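Local coordinates for protein carboxypeptidase Y inhibitor (Saccharomyces cerevisiae, PDB 1WPX) that inhibits carboxypeptidase Y, a serine carboxypeptidase, specifically and potently, as a member of the phosphatidylethanolamine-binding protein family, at residues Leu89-Met94 with Gly199-Glu204; Lys179-Lys184 with Trp189-Pro194; Ser60-Gln65 with Ile148-Pro153. All coordinates share one frame; numbering follows the deposited sequence.

Interactions 1 and 3 both reach the antiparallel sheet. Interaction 2 lies in the loop between strand 162-170 and helix 198-203. The centres of interactions 1 and 2 are about 11 Å apart, and the two meet through Trp201 and Trp189. Val93 CG1 of interaction 1 also packs at 3.5 Å on Trp189 CH2 of interaction 2. Interaction 3 has its centre about 15 Å from that of interaction 1. There Met94 SD comes to 3.5 Å from Tyr150 CE1. The centres of interactions 2 and 3 are about 20 Å apart, but Ile183 CD1 still touches Ile148 CG1 at 3.9 Å. Residues 60-65 also reach another protein chain, probably carboxypeptidase Y.

Interaction 1 of 3, residues Leu89-Met94 with Gly199-Glu204; sequences LFTLVM and GKWAKE
Trp201 pushes the six-membered end of its indole against two methyl groups of the strand 90-96. The atom that touches is CZ3. Thr91 CG2 meets the ring at its edge, near the ring plane, with 4.2 Å between Thr91 CG2 and Trp201 CZ3. Val93 CG2 approaches the same corner obliquely, at 4.3 Å from Trp201 CZ3. The contact is small, but all three residues are buried. Thr91 and Val93 are two apart on the strand, so their side chains come from the same side of the sheet, and the corner of the indole rests on both.

The reach of the indole follows from its first torsion. CG stands anti to the backbone N (chi1 -171°), which sends the ring away from the helix and toward the strand. The backbones can then stay well apart, with 9.8 Å between Thr91 CA and Ala202 CA. The polar ends are satisfied beyond the contact. Trp201 NE1 is hydrogen-bonded to the carbonyl O of Ser181, which fixes the opposite end of the indole. Thr91 OG1 is hydrogen-bonded to Gln171 OE1, while its methyl CG2 faces the indole.

Strand 90-96 runs between strands 110-120 and 162-170, antiparallel to both. Helix 198-203 packs over this part of the sheet through Trp201, while Ala202 touches Tyr169 on strand 162-170.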
loop_
_atom_site.group_PDB
_atom_site.type_symbol
_atom_site.label_atom_id
_atom_site.label_comp_id
_atom_site.label_asym_id
_atom_site.label_seq_id
_atom_site.Cartn_x
_atom_site.Cartn_y
_atom_site.Cartn_z
ATOM N N LEU B 89 4.906 30.681 -14.989
ATOM C CA LEU B 89 4.559 29.961 -16.197
ATOM C C LEU B 89 5.328 28.645 -16.115
ATOM O O LEU B 89 6.490 28.623 -15.711
ATOM C CB LEU B 89 4.978 30.752 -17.433
ATOM C CG LEU B 89 4.167 32.013 -17.737
ATOM C CD1 LEU B 89 4.718 32.677 -18.991
ATOM C CD2 LEU B 89 2.701 31.654 -17.935
ATOM N N PHE B 90 4.684 27.543 -16.476
ATOM C CA PHE B 90 5.354 26.252 -16.396
ATOM C C PHE B 90 5.530 25.519 -17.717
ATOM O O PHE B 90 4.867 25.818 -18.716
ATOM C CB PHE B 90 4.611 25.333 -15.421
ATOM C CG PHE B 90 4.462 25.905 -14.045
ATOM C CD1 PHE B 90 3.431 26.794 -13.756
ATOM C CD2 PHE B 90 5.366 25.572 -13.041
ATOM C CE1 PHE B 90 3.300 27.347 -12.489
ATOM C CE2 PHE B 90 5.251 26.117 -11.766
ATOM C CZ PHE B 90 4.215 27.008 -11.488
ATOM N N THR B 91 6.449 24.559 -17.703
ATOM C CA THR B 91 6.729 23.721 -18.856
ATOM C C THR B 91 6.608 22.265 -18.424
ATOM O O THR B 91 7.200 21.839 -17.430
ATOM C CB THR B 91 8.140 23.978 -19.423
ATOM O OG1 THR B 91 8.110 25.149 -20.246
ATOM C CG2 THR B 91 8.614 22.782 -20.251
ATOM N N LEU B 92 5.827 21.514 -19.187
ATOM C CA LEU B 92 5.586 20.106 -18.916
ATOM C C LEU B 92 6.278 19.272 -19.989
ATOM O O LEU B 92 5.993 19.410 -21.181
ATOM C CB LEU B 92 4.078 19.850 -18.923
ATOM C CG LEU B 92 3.501 18.720 -18.078
ATOM C CD1 LEU B 92 4.233 18.591 -16.746
ATOM C CD2 LEU B 92 2.037 19.029 -17.848
ATOM N N VAL B 93 7.186 18.408 -19.553
ATOM C CA VAL B 93 7.946 17.554 -20.459
ATOM C C VAL B 93 7.695 16.059 -20.260
ATOM O O VAL B 93 7.371 15.616 -19.165
ATOM C CB VAL B 93 9.467 17.803 -20.277
ATOM C CG1 VAL B 93 10.276 16.766 -21.046
ATOM C CG2 VAL B 93 9.819 19.196 -20.748
ATOM N N MET B 94 7.833 15.289 -21.337
ATOM C CA MET B 94 7.706 13.838 -21.268
ATOM C C MET B 94 8.838 13.249 -22.099
ATOM O O MET B 94 8.934 13.502 -23.298
ATOM C CB MET B 94 6.371 13.340 -21.815
ATOM C CG MET B 94 6.171 11.847 -21.545
ATOM S SD MET B 94 4.650 11.142 -22.220
ATOM C CE MET B 94 5.289 9.650 -22.979
ATOM N N GLY B 199 17.752 17.186 -19.605
ATOM C CA GLY B 199 18.809 17.758 -18.794
ATOM C C GLY B 199 19.526 18.873 -19.525
ATOM O O GLY B 199 19.648 19.978 -19.007
ATOM N N LYS B 200 19.997 18.571 -20.730
ATOM C CA LYS B 200 20.708 19.528 -21.572
ATOM C C LYS B 200 19.832 20.742 -21.890
ATOM O O LYS B 200 20.208 21.889 -21.622
ATOM C CB LYS B 200 21.119 18.847 -22.879
ATOM C CG LYS B 200 21.883 19.724 -23.854
ATOM C CD LYS B 200 23.241 20.089 -23.287
ATOM C CE LYS B 200 24.138 20.737 -24.330
ATOM N NZ LYS B 200 25.491 20.999 -23.756
ATOM N N TRP B 201 18.661 20.469 -22.458
ATOM C CA TRP B 201 17.707 21.502 -22.850
ATOM C C TRP B 201 17.212 22.377 -21.699
ATOM O O TRP B 201 17.069 23.589 -21.858
ATOM C CB TRP B 201 16.504 20.856 -23.541
ATOM C CG TRP B 201 15.568 21.833 -24.169
ATOM C CD1 TRP B 201 15.773 22.544 -25.314
ATOM C CD2 TRP B 201 14.263 22.197 -23.697
ATOM N NE1 TRP B 201 14.674 23.327 -25.589
ATOM C CE2 TRP B 201 13.734 23.134 -24.613
ATOM C CE3 TRP B 201 13.489 21.823 -22.591
ATOM C CZ2 TRP B 201 12.468 23.701 -24.455
ATOM C CZ3 TRP B 201 12.231 22.388 -22.435
ATOM C CH2 TRP B 201 11.733 23.317 -23.364
ATOM N N ALA B 202 16.943 21.769 -20.547
ATOM C CA ALA B 202 16.451 22.519 -19.396
ATOM C C ALA B 202 17.493 23.493 -18.861
ATOM O O ALA B 202 17.156 24.589 -18.410
ATOM C CB ALA B 202 16.018 21.565 -18.292
ATOM N N LYS B 203 18.758 23.091 -18.911
ATOM C CA LYS B 203 19.839 23.934 -18.423
ATOM C C LYS B 203 20.116 25.132 -19.317
ATOM O O LYS B 203 20.231 26.255 -18.829
ATOM C CB LYS B 203 21.121 23.117 -18.255
ATOM C CG LYS B 203 21.249 22.462 -16.895
ATOM C CD LYS B 203 21.320 23.520 -15.789
ATOM C CE LYS B 203 21.365 22.889 -14.391
ATOM N NZ LYS B 203 21.451 23.907 -13.297
ATOM N N GLU B 204 20.223 24.903 -20.621
ATOM C CA GLU B 204 20.499 26.008 -21.527
ATOM C C GLU B 204 19.340 26.993 -21.610
ATOM O O GLU B 204 19.447 28.027 -22.256
ATOM C CB GLU B 204 20.873 25.493 -22.928
ATOM C CG GLU B 204 19.863 24.584 -23.609
ATOM C CD GLU B 204 20.366 24.068 -24.960
ATOM O OE1 GLU B 204 21.493 23.528 -25.016
ATOM O OE2 GLU B 204 19.636 24.197 -25.965
#

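Interaction 2 of 3, residues Lys179-Lys184 with Trp189-Pro194; sequences KFSKIK and WGYGTP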
loop_
_atom_site.group_PDB
_atom_site.type_symbol
_atom_site.label_atom_id
_atom_site.label_comp_id
_atom_site.label_asym_id
_atom_site.label_seq_id
_atom_site.Cartn_x
_atom_site.Cartn_y
_atom_site.Cartn_z
ATOM N N LYS B 179 11.451 31.872 -26.722
ATOM C CA LYS B 179 12.868 32.145 -26.504
ATOM C C LYS B 179 13.698 30.930 -26.099
ATOM O O LYS B 179 14.905 31.040 -25.875
ATOM C CB LYS B 179 13.012 33.258 -25.465
ATOM C CG LYS B 179 12.453 34.570 -25.977
ATOM C CD LYS B 179 12.288 35.598 -24.891
ATOM C CE LYS B 179 11.779 36.903 -25.476
ATOM N NZ LYS B 179 10.461 36.735 -26.134
ATOM N N PHE B 180 13.060 29.770 -26.011
ATOM C CA PHE B 180 13.787 28.563 -25.647
ATOM C C PHE B 180 14.452 27.969 -26.878
ATOM O O PHE B 180 13.937 28.094 -27.985
ATOM C CB PHE B 180 12.844 27.532 -25.021
ATOM C CG PHE B 180 12.211 27.992 -23.741
ATOM C CD1 PHE B 180 12.852 28.924 -22.930
ATOM C CD2 PHE B 180 10.985 27.478 -23.331
ATOM C CE1 PHE B 180 12.283 29.339 -21.732
ATOM C CE2 PHE B 180 10.406 27.886 -22.129
ATOM C CZ PHE B 180 11.059 28.821 -21.327
ATOM N N SER B 181 15.601 27.334 -26.681
ATOM C CA SER B 181 16.329 26.709 -27.778
ATOM C C SER B 181 15.416 25.751 -28.537
ATOM O O SER B 181 14.565 25.086 -27.952
ATOM C CB SER B 181 17.543 25.957 -27.234
ATOM O OG SER B 181 17.176 25.123 -26.148
ATOM N N LYS B 182 15.594 25.682 -29.847
ATOM C CA LYS B 182 14.766 24.817 -30.674
ATOM C C LYS B 182 15.035 23.332 -30.420
ATOM O O LYS B 182 16.067 22.960 -29.857
ATOM C CB LYS B 182 15.004 25.149 -32.151
ATOM C CG LYS B 182 13.987 24.561 -33.113
ATOM C CD LYS B 182 14.264 25.034 -34.540
ATOM C CE LYS B 182 13.226 24.502 -35.522
ATOM N NZ LYS B 182 13.174 23.008 -35.528
ATOM N N ILE B 183 14.088 22.492 -30.824
ATOM C CA ILE B 183 14.226 21.049 -30.674
ATOM C C ILE B 183 14.131 20.423 -32.063
ATOM O O ILE B 183 13.035 20.150 -32.554
ATOM C CB ILE B 183 13.115 20.465 -29.770
ATOM C CG1 ILE B 183 13.248 21.026 -28.352
ATOM C CG2 ILE B 183 13.212 18.947 -29.730
ATOM C CD1 ILE B 183 12.096 20.653 -27.434
ATOM N N LYS B 184 15.293 20.223 -32.689
ATOM C CA LYS B 184 15.402 19.640 -34.027
ATOM C C LYS B 184 14.311 18.598 -34.231
ATOM O O LYS B 184 13.425 18.763 -35.069
ATOM C CB LYS B 184 16.782 19.000 -34.193
ATOM C CG LYS B 184 17.061 18.379 -35.562
ATOM C CD LYS B 184 18.494 17.833 -35.626
ATOM C CE LYS B 184 18.895 17.405 -37.035
ATOM N NZ LYS B 184 20.350 17.046 -37.114
ATOM N N TRP B 189 16.471 14.396 -28.725
ATOM C CA TRP B 189 15.967 15.759 -28.632
ATOM C C TRP B 189 16.682 16.596 -29.686
ATOM O O TRP B 189 16.880 17.803 -29.521
ATOM C CB TRP B 189 16.209 16.342 -27.229
ATOM C CG TRP B 189 15.187 15.909 -26.212
ATOM C CD1 TRP B 189 14.838 14.626 -25.892
ATOM C CD2 TRP B 189 14.354 16.760 -25.411
ATOM N NE1 TRP B 189 13.838 14.626 -24.949
ATOM C CE2 TRP B 189 13.521 15.921 -24.637
ATOM C CE3 TRP B 189 14.228 18.151 -25.275
ATOM C CZ2 TRP B 189 12.576 16.424 -23.739
ATOM C CZ3 TRP B 189 13.286 18.653 -24.381
ATOM C CH2 TRP B 189 12.473 17.788 -23.626
ATOM N N GLY B 190 17.073 15.927 -30.769
ATOM C CA GLY B 190 17.755 16.594 -31.861
ATOM C C GLY B 190 19.151 17.089 -31.542
ATOM O O GLY B 190 19.648 17.996 -32.204
ATOM N N TYR B 191 19.794 16.502 -30.540
ATOM C CA TYR B 191 21.144 16.911 -30.163
ATOM C C TYR B 191 22.215 16.052 -30.822
ATOM O O TYR B 191 23.403 16.342 -30.702
ATOM C CB TYR B 191 21.311 16.854 -28.642
ATOM C CG TYR B 191 20.703 18.030 -27.916
ATOM C CD1 TYR B 191 21.383 19.239 -27.821
ATOM C CD2 TYR B 191 19.435 17.943 -27.347
ATOM C CE1 TYR B 191 20.817 20.334 -27.178
ATOM C CE2 TYR B 191 18.858 19.035 -26.703
ATOM C CZ TYR B 191 19.554 20.227 -26.624
ATOM O OH TYR B 191 18.979 21.314 -26.003
ATOM N N GLY B 192 21.798 14.996 -31.512
ATOM C CA GLY B 192 22.763 14.132 -32.170
ATOM C C GLY B 192 23.456 13.143 -31.246
ATOM O O GLY B 192 23.426 11.938 -31.493
ATOM N N THR B 193 24.085 13.640 -30.183
ATOM C CA THR B 193 24.781 12.769 -29.236
ATOM C C THR B 193 23.814 11.878 -28.450
ATOM O O THR B 193 22.660 12.240 -28.233
ATOM C CB THR B 193 25.622 13.593 -28.241
ATOM O OG1 THR B 193 24.777 14.512 -27.541
ATOM C CG2 THR B 193 26.692 14.370 -28.977
ATOM N N PRO B 194 24.277 10.690 -28.024
ATOM C CA PRO B 194 23.446 9.749 -27.262
ATOM C C PRO B 194 23.306 10.126 -25.787
ATOM O O PRO B 194 24.191 10.769 -25.210
ATOM C CB PRO B 194 24.182 8.413 -27.430
ATOM C CG PRO B 194 25.007 8.609 -28.668
ATOM C CD PRO B 194 25.495 10.018 -28.499
#
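Ile183 and Trp189 lie side by side and point the same way. Ile183 CD1 rests by the six-membered ring of the indole, 3.8 Å from Trp189 CZ3, in an oblique approach. The other branch, Ile183 CG2, touches the backbone at 3.8 Å from Trp189 O. The torsion of Ile183 divides the work: CG1 stands anti to the carbonyl carbon (chi1 -64°) and carries CD1 to the ring, while CG2, anti to the backbone N, meets Trp189 O.

Lys184 packs on Gly190 with the inner part of its chain. Lys184 CB is 3.5 Å from Gly190 CA, and Lys184 CD is 3.6 Å from Gly190 O. Beyond CD the extended chain runs off from the glycine. Gly190 has positive phi (68°), and a side chain there would run into Lys184 CB, so both the turn and the packing suit glycine.

Ser181 OG and Tyr191 OH are 4.2 Å apart and share a partner in Glu204 OE2, hydrogen-bonded to Ser181 and weakly to Tyr191. Further out, Trp189 NE1 is hydrogen-bonded to Thr95 OG1, and the Trp189 ring meets that of Trp201 with the planes at about 50°.

The arrangement is an irregular loop folded back on itself between strand 162-170 and helix 198-203. In this member of the phosphatidylethanolamine-binding protein family it sets a tryptophan and an isoleucine into the core between sheet and helix.

Interaction 3 of 3, residues Ser60-Gln65 with Ile148-Pro153; sequences SKPQFQ and IEYMGP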
loop_
_atom_site.group_PDB
_atom_site.type_symbol
_atom_site.label_atom_id
_atom_site.label_comp_id
_atom_site.label_asym_id
_atom_site.label_seq_id
_atom_site.Cartn_x
_atom_site.Cartn_y
_atom_site.Cartn_z
ATOM N N SER B 60 -3.395 8.711 -25.812
ATOM C CA SER B 60 -3.679 10.143 -25.921
ATOM C C SER B 60 -2.972 10.936 -24.829
ATOM O O SER B 60 -2.337 10.358 -23.950
ATOM C CB SER B 60 -5.186 10.388 -25.841
ATOM O OG SER B 60 -5.864 9.672 -26.860
ATOM N N LYS B 61 -3.074 12.261 -24.883
ATOM C CA LYS B 61 -2.418 13.091 -23.882
ATOM C C LYS B 61 -3.114 12.973 -22.527
ATOM O O LYS B 61 -4.340 13.015 -22.441
ATOM C CB LYS B 61 -2.376 14.557 -24.327
ATOM C CG LYS B 61 -1.474 15.406 -23.440
ATOM C CD LYS B 61 -1.132 16.762 -24.041
ATOM C CE LYS B 61 -2.289 17.739 -23.969
ATOM N NZ LYS B 61 -1.855 19.092 -24.432
ATOM N N PRO B 62 -2.330 12.820 -21.446
ATOM C CA PRO B 62 -2.861 12.691 -20.087
ATOM C C PRO B 62 -3.188 14.020 -19.419
ATOM O O PRO B 62 -2.803 15.083 -19.902
ATOM C CB PRO B 62 -1.741 11.962 -19.366
ATOM C CG PRO B 62 -0.535 12.592 -19.969
ATOM C CD PRO B 62 -0.869 12.614 -21.450
ATOM N N GLN B 63 -3.904 13.947 -18.299
ATOM C CA GLN B 63 -4.260 15.130 -17.521
ATOM C C GLN B 63 -3.231 15.294 -16.402
ATOM O O GLN B 63 -2.641 14.312 -15.940
ATOM C CB GLN B 63 -5.644 14.970 -16.912
ATOM C CG GLN B 63 -6.733 14.742 -17.923
ATOM C CD GLN B 63 -8.075 14.505 -17.265
ATOM O OE1 GLN B 63 -8.612 15.387 -16.582
ATOM N NE2 GLN B 63 -8.623 13.305 -17.455
ATOM N N PHE B 64 -3.028 16.532 -15.963
ATOM C CA PHE B 64 -2.056 16.816 -14.913
ATOM C C PHE B 64 -2.634 17.642 -13.770
ATOM O O PHE B 64 -3.611 18.368 -13.938
ATOM C CB PHE B 64 -0.869 17.574 -15.501
ATOM C CG PHE B 64 -0.194 16.867 -16.636
ATOM C CD1 PHE B 64 0.871 16.001 -16.399
ATOM C CD2 PHE B 64 -0.612 17.079 -17.951
ATOM C CE1 PHE B 64 1.520 15.356 -17.457
ATOM C CE2 PHE B 64 0.027 16.440 -19.017
ATOM C CZ PHE B 64 1.099 15.576 -18.767
ATOM N N GLN B 65 -2.010 17.514 -12.602
ATOM C CA GLN B 65 -2.393 18.260 -11.412
ATOM C C GLN B 65 -1.127 18.472 -10.616
ATOM O O GLN B 65 -0.291 17.577 -10.534
ATOM C CB GLN B 65 -3.398 17.501 -10.542
ATOM C CG GLN B 65 -3.723 18.250 -9.242
ATOM C CD GLN B 65 -4.550 17.437 -8.263
ATOM O OE1 GLN B 65 -4.148 16.353 -7.847
ATOM N NE2 GLN B 65 -5.707 17.964 -7.882
ATOM N N ILE B 148 6.401 20.495 -28.858
ATOM C CA ILE B 148 6.461 19.125 -29.362
ATOM C C ILE B 148 5.167 18.390 -29.019
ATOM O O ILE B 148 4.980 17.958 -27.884
ATOM C CB ILE B 148 7.649 18.361 -28.735
ATOM C CG1 ILE B 148 8.971 19.020 -29.144
ATOM C CG2 ILE B 148 7.613 16.903 -29.154
ATOM C CD1 ILE B 148 9.256 18.983 -30.631
ATOM N N GLU B 149 4.276 18.246 -29.997
ATOM C CA GLU B 149 3.002 17.571 -29.762
ATOM C C GLU B 149 3.178 16.208 -29.090
ATOM O O GLU B 149 4.208 15.551 -29.242
ATOM C CB GLU B 149 2.215 17.430 -31.074
ATOM C CG GLU B 149 2.922 16.677 -32.206
ATOM C CD GLU B 149 4.197 17.365 -32.715
ATOM O OE1 GLU B 149 4.225 18.617 -32.796
ATOM O OE2 GLU B 149 5.169 16.644 -33.056
ATOM N N TYR B 150 2.165 15.796 -28.333
ATOM C CA TYR B 150 2.206 14.529 -27.617
ATOM C C TYR B 150 2.236 13.294 -28.504
ATOM O O TYR B 150 1.548 13.219 -29.520
ATOM C CB TYR B 150 1.003 14.401 -26.680
ATOM C CG TYR B 150 0.980 13.100 -25.901
ATOM C CD1 TYR B 150 1.753 12.940 -24.752
ATOM C CD2 TYR B 150 0.204 12.021 -26.324
ATOM C CE1 TYR B 150 1.756 11.736 -24.037
ATOM C CE2 TYR B 150 0.199 10.814 -25.622
ATOM C CZ TYR B 150 0.977 10.680 -24.477
ATOM O OH TYR B 150 0.975 9.500 -23.763
ATOM N N MET B 151 3.035 12.321 -28.084
ATOM C CA MET B 151 3.152 11.045 -28.769
ATOM C C MET B 151 3.316 9.970 -27.694
ATOM O O MET B 151 4.297 9.975 -26.951
ATOM C CB MET B 151 4.358 11.031 -29.697
ATOM C CG MET B 151 4.369 9.819 -30.598
ATOM S SD MET B 151 5.768 9.777 -31.711
ATOM C CE MET B 151 6.817 8.593 -30.839
ATOM N N GLY B 152 2.344 9.063 -27.608
ATOM C CA GLY B 152 2.387 8.007 -26.614
ATOM C C GLY B 152 3.534 7.019 -26.738
ATOM O O GLY B 152 4.273 7.036 -27.722
ATOM N N PRO B 153 3.703 6.130 -25.744
ATOM C CA PRO B 153 4.779 5.136 -25.766
ATOM C C PRO B 153 4.661 4.223 -26.977
ATOM O O PRO B 153 3.552 3.855 -27.396
ATOM C CB PRO B 153 4.580 4.375 -24.457
ATOM C CG PRO B 153 3.909 5.369 -23.579
ATOM C CD PRO B 153 2.912 6.004 -24.510
#
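The ring of Tyr150 packs one face against Lys61 CA and the CD corner of the Pro62 ring, and this is the tight part of the contact. Lys61 CA stands over the face, 3.8 Å from the centroid of the Tyr150 ring and 14° off its normal. Pro62 CD comes over the same face nearer the phenol end, 4.2 Å from the centroid of the Tyr150 ring and 28° off the normal. Both are CH-pi contacts. Ser60 O meets the ring obliquely, beside CE2. The phenol is placed by its first torsion, with CG anti to the backbone N (chi1 180°), which carries the ring straight across to residues 60-62. Its far end is gripped twice, since Tyr150 OH is hydrogen-bonded to Ala58 O and to Tyr41 OH, and these two bonds probably limit how the phenol can swing. With an alanine in place of Tyr150, Lys61 and Pro62 would probably lose the face they pack on, and Ala58 O and Tyr41 OH their hydroxyl partner.

Toward the CB end of the tyrosine the contact is looser, and it opens to solvent at Lys61 and Ser60. Lys61 CB lies 4.0 Å from Tyr150 CG, and Lys61 CD passes 4.1 Å from Tyr150 CB. The lysine chain bends at chi3 and leads its ammonium away, to a long, weak ion pair with Glu115. The CB of Ser60 points away from residues 148-153.

The loop after strand 145-148 leads on toward strand 162-170. Its Met151 O is hydrogen-bonded to His112 ND1, which places the loop beside what is probably, as in relatives of the phosphatidylethanolamine-binding protein family, the anion-binding pocket.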